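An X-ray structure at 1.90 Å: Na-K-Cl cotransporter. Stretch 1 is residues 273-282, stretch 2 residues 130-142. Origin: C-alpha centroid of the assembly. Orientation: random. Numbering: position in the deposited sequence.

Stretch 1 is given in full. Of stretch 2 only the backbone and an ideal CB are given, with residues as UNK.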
# COMPACT_ATOMS: atom_id res chain seq x y z
N ILE A 273 13.54 5.75 0.56
CA ILE A 273 14.23 5.08 -0.53
C ILE A 273 15.62 5.71 -0.66
O ILE A 273 15.77 6.93 -0.47
CB ILE A 273 13.41 5.10 -1.85
CG1 ILE A 273 14.00 4.13 -2.89
CG2 ILE A 273 13.27 6.51 -2.40
CD1 ILE A 273 13.03 3.80 -4.04
N PHE A 274 16.62 4.88 -0.92
CA PHE A 274 18.02 5.30 -0.95
C PHE A 274 18.60 5.02 -2.32
O PHE A 274 18.54 3.89 -2.81
CB PHE A 274 18.82 4.59 0.14
CG PHE A 274 18.24 4.76 1.51
CD1 PHE A 274 17.18 3.98 1.93
CD2 PHE A 274 18.74 5.75 2.37
CE1 PHE A 274 16.63 4.16 3.20
CE2 PHE A 274 18.20 5.93 3.63
CZ PHE A 274 17.15 5.14 4.05
N ALA A 275 19.13 6.06 -2.95
CA ALA A 275 19.56 5.98 -4.33
C ALA A 275 21.06 6.18 -4.52
O ALA A 275 21.61 7.23 -4.17
CB ALA A 275 18.77 6.98 -5.17
N LEU A 276 21.72 5.16 -5.09
CA LEU A 276 23.14 5.24 -5.42
C LEU A 276 23.28 5.37 -6.92
O LEU A 276 22.73 4.56 -7.68
CB LEU A 276 23.87 3.99 -4.92
CG LEU A 276 25.32 3.75 -5.37
CD1 LEU A 276 26.26 4.83 -4.84
CD2 LEU A 276 25.77 2.37 -4.91
N ASP A 277 24.02 6.38 -7.36
CA ASP A 277 24.25 6.63 -8.78
C ASP A 277 25.15 5.58 -9.42
O ASP A 277 25.98 4.97 -8.74
CB ASP A 277 24.94 7.98 -8.98
CG ASP A 277 24.03 9.15 -8.74
OD1 ASP A 277 22.83 8.95 -8.44
OD2 ASP A 277 24.52 10.28 -8.87
N SER A 278 25.01 5.38 -10.72
CA SER A 278 25.94 4.55 -11.46
C SER A 278 27.19 5.39 -11.69
O SER A 278 28.29 4.87 -11.83
CB SER A 278 25.36 4.14 -12.80
OG SER A 278 25.14 5.28 -13.62
N GLY A 279 26.99 6.70 -11.72
CA GLY A 279 28.07 7.62 -12.03
C GLY A 279 27.96 8.12 -13.46
O GLY A 279 28.65 9.05 -13.87
N GLU A 280 27.07 7.48 -14.22
CA GLU A 280 26.88 7.83 -15.62
C GLU A 280 25.66 8.72 -15.85
O GLU A 280 25.50 9.29 -16.93
CB GLU A 280 26.78 6.56 -16.47
CG GLU A 280 28.03 5.69 -16.37
CD GLU A 280 27.96 4.44 -17.24
OE1 GLU A 280 26.84 4.07 -17.66
OE2 GLU A 280 29.02 3.83 -17.48
N GLU A 281 24.80 8.85 -14.85
CA GLU A 281 23.63 9.72 -14.98
C GLU A 281 24.03 11.19 -14.90
O GLU A 281 24.90 11.58 -14.12
CB GLU A 281 22.57 9.41 -13.91
CG GLU A 281 22.39 7.94 -13.58
CD GLU A 281 23.24 7.50 -12.40
OE1 GLU A 281 22.79 6.60 -11.65
OE2 GLU A 281 24.35 8.03 -12.22
N ASN A 282 23.39 12.00 -15.74
CA ASN A 282 23.48 13.45 -15.66
C ASN A 282 22.06 13.97 -15.53
O ASN A 282 21.40 14.23 -16.54
CB ASN A 282 24.16 14.03 -16.90
CG ASN A 282 24.34 15.54 -16.81
OD1 ASN A 282 23.58 16.24 -16.12
ND2 ASN A 282 25.36 16.06 -17.50
N UNK A 130 26.09 -6.93 -2.98
CA UNK A 130 25.32 -6.71 -4.20
C UNK A 130 25.41 -5.25 -4.61
O UNK A 130 25.68 -4.93 -5.77
CB UNK A 130 23.86 -7.12 -4.01
N UNK A 131 25.18 -4.36 -3.65
CA UNK A 131 25.24 -2.92 -3.87
C UNK A 131 26.61 -2.48 -4.39
O UNK A 131 26.70 -1.67 -5.31
CB UNK A 131 24.91 -2.18 -2.57
N UNK A 132 27.66 -3.01 -3.79
CA UNK A 132 29.03 -2.71 -4.20
C UNK A 132 29.27 -3.17 -5.64
O UNK A 132 29.87 -2.45 -6.45
CB UNK A 132 30.03 -3.38 -3.25
N UNK A 133 28.79 -4.37 -5.96
CA UNK A 133 28.95 -4.97 -7.28
C UNK A 133 28.19 -4.24 -8.38
O UNK A 133 28.63 -4.22 -9.53
CB UNK A 133 28.49 -6.43 -7.24
N UNK A 134 27.03 -3.66 -8.05
CA UNK A 134 26.16 -3.06 -9.06
C UNK A 134 26.86 -1.96 -9.84
O UNK A 134 26.63 -1.79 -11.04
CB UNK A 134 24.90 -2.50 -8.40
N UNK A 135 27.72 -1.21 -9.16
CA UNK A 135 28.45 -0.12 -9.78
C UNK A 135 29.37 -0.64 -10.87
O UNK A 135 29.58 0.01 -11.90
CB UNK A 135 29.25 0.65 -8.73
N UNK A 136 29.92 -1.83 -10.66
CA UNK A 136 30.82 -2.45 -11.61
C UNK A 136 30.15 -2.66 -12.97
O UNK A 136 30.80 -2.57 -14.02
CB UNK A 136 31.32 -3.78 -11.06
N UNK A 137 28.86 -2.96 -12.95
CA UNK A 137 28.12 -3.18 -14.18
C UNK A 137 27.41 -1.92 -14.67
O UNK A 137 26.37 -1.99 -15.35
CB UNK A 137 27.10 -4.30 -13.98
N UNK A 138 27.98 -0.76 -14.34
CA UNK A 138 27.38 0.52 -14.72
C UNK A 138 25.92 0.63 -14.28
O UNK A 138 25.08 1.14 -15.01
CB UNK A 138 27.48 0.71 -16.23
N UNK A 139 25.62 0.14 -13.08
CA UNK A 139 24.25 0.17 -12.59
C UNK A 139 24.03 1.07 -11.37
O UNK A 139 24.82 1.09 -10.44
CB UNK A 139 23.81 -1.26 -12.25
N UNK A 140 22.93 1.82 -11.39
CA UNK A 140 22.47 2.52 -10.21
C UNK A 140 21.77 1.53 -9.29
O UNK A 140 21.43 0.42 -9.71
CB UNK A 140 21.54 3.68 -10.58
N UNK A 141 21.58 1.93 -8.04
CA UNK A 141 20.87 1.09 -7.09
C UNK A 141 19.78 1.90 -6.38
O UNK A 141 20.03 3.04 -5.95
CB UNK A 141 21.84 0.49 -6.07
N UNK A 142 18.59 1.32 -6.28
CA UNK A 142 17.52 1.87 -5.45
C UNK A 142 17.28 0.90 -4.31
O UNK A 142 17.00 -0.28 -4.54
CB UNK A 142 16.24 2.11 -6.26

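Position 130 has helical backbone angles (-60/-48) and no atom of stretch 1 within 5.5 Å of its ideal CB, so stretch 1 sets no preference; it is Ile130. At position 131 CA-to-CB points sideways, and the ideal CB lies 5.2 Å from Leu276 CD2. A medium or branched aliphatic chain would suit; Ile131 fits, its CG2 packing 3.8 Å from Leu276 CD2.

Positions 132, 133, 134, 136 and 137 likewise have nothing of stretch 1 within 5.5 Å of the ideal CB. They are Arg132, Lys133, Ala134, Met136 and Tyr137; at 134 the bond points toward stretch 1, but Ala134 CB stays 6.1 Å from Leu276 CD2.

At position 135 the ideal CB is 5.4 Å from Asp277 O, 5.3 Å from Ser278 O and 5.4 Å from Leu276 CD2. A small chain, polar or apolar, could serve. It is Ser135: its OG donates to a water (OG to water O 2.7 Å), and that water donates to Asp277 O and to the O of position 139 (2.7 Å from the water O to each), linking 135, the carbonyl of 139 and the carbonyl of Asp277 through one water.

Position 138 has positive phi (53/40), which glycine, asparagine or aspartate tolerate best, yet its ideal CB sits 3.7 Å from Glu280 OE2, a carboxylate that favours a cation. Arg138 satisfies the charge: NE forms a salt bridge with Glu280, donating to OE1 at 3.1 Å (168°) and weakly to OE2 at 2.9 Å (126°).

At position 139 the bond points away, so many chains would fit; it is Met139.

Position 140 is tight. An ideal CB would lie 3.3 Å from Leu276 O and 3.4 Å from Glu281 OE1, so glycine is the natural choice despite ordinary backbone angles (-79/164). Gly140 lets its CA approach Leu276 O to 3.3 Å, and Ser278 CB packs 3.6 Å from Gly140 N.

Position 141 pairs with Leu276 in antiparallel register (CA-CA 5.0 Å), joined by N to Leu276 O (2.9 Å) and Leu276 N to its O (2.8 Å). Its ideal CB is 4.2 Å from Leu276 CB, on the same sheet face, where a beta-branched or other aliphatic residue would suit. Val141 supplies it.

Position 142 is the non-hydrogen-bonded partner of Ala275, its CA 3.5 Å from Phe274 O in a CA-H...O contact. The ideal CB lies 4.3 Å from Ile273 CD1, and the small Ala275 leaves space for a larger apolar chain. Leu142 uses it, placing CD2 3.7 Å from Ala275 CB.

Stretch 2 130-142: IIRKASMYRMGVL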
# COMPACT_ATOMS: atom_id res chain seq x y z
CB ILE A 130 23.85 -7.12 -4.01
CG1 ILE A 130 23.72 -8.64 -3.98
CG2 ILE A 130 22.99 -6.55 -5.12
CD1 ILE A 130 24.18 -9.30 -5.25
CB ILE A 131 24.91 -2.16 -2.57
CG1 ILE A 131 23.43 -2.34 -2.23
CG2 ILE A 131 25.26 -0.68 -2.70
CD1 ILE A 131 23.03 -1.80 -0.88
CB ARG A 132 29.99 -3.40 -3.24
CG ARG A 132 31.29 -2.67 -2.95
CD ARG A 132 32.14 -3.51 -2.00
NE ARG A 132 32.37 -4.85 -2.53
CZ ARG A 132 33.55 -5.29 -2.96
NH1 ARG A 132 34.62 -4.51 -2.90
NH2 ARG A 132 33.66 -6.53 -3.44
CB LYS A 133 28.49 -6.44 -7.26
CG LYS A 133 29.33 -7.38 -6.39
CD LYS A 133 30.55 -7.92 -7.14
CE LYS A 133 31.25 -9.00 -6.32
NZ LYS A 133 32.69 -9.16 -6.68
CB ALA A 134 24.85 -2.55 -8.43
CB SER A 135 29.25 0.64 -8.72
OG SER A 135 28.45 0.87 -7.57
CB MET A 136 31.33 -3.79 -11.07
CG MET A 136 31.91 -3.70 -9.66
SD MET A 136 32.42 -5.30 -9.02
CE MET A 136 33.13 -4.82 -7.44
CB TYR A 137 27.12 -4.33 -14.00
CG TYR A 137 27.79 -5.65 -13.71
CD1 TYR A 137 28.03 -6.06 -12.40
CD2 TYR A 137 28.21 -6.49 -14.74
CE1 TYR A 137 28.65 -7.27 -12.13
CE2 TYR A 137 28.83 -7.70 -14.48
CZ TYR A 137 29.04 -8.08 -13.17
OH TYR A 137 29.66 -9.28 -12.90
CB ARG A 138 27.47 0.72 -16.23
CG ARG A 138 28.88 0.69 -16.79
CD ARG A 138 28.87 0.53 -18.30
NE ARG A 138 27.99 1.50 -18.95
CZ ARG A 138 27.55 1.39 -20.20
NH1 ARG A 138 27.91 0.35 -20.95
NH2 ARG A 138 26.76 2.32 -20.71
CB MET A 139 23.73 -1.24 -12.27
CG MET A 139 23.32 -2.03 -13.49
SD MET A 139 22.72 -3.67 -13.05
CE MET A 139 21.00 -3.38 -12.67
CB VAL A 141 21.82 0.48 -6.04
CG1 VAL A 141 21.04 -0.34 -5.01
CG2 VAL A 141 22.88 -0.39 -6.72
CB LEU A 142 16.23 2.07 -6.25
CG LEU A 142 16.25 3.17 -7.31
CD1 LEU A 142 14.95 3.16 -8.10
CD2 LEU A 142 16.47 4.55 -6.64
O HOH W 1 26.48 2.27 -8.70
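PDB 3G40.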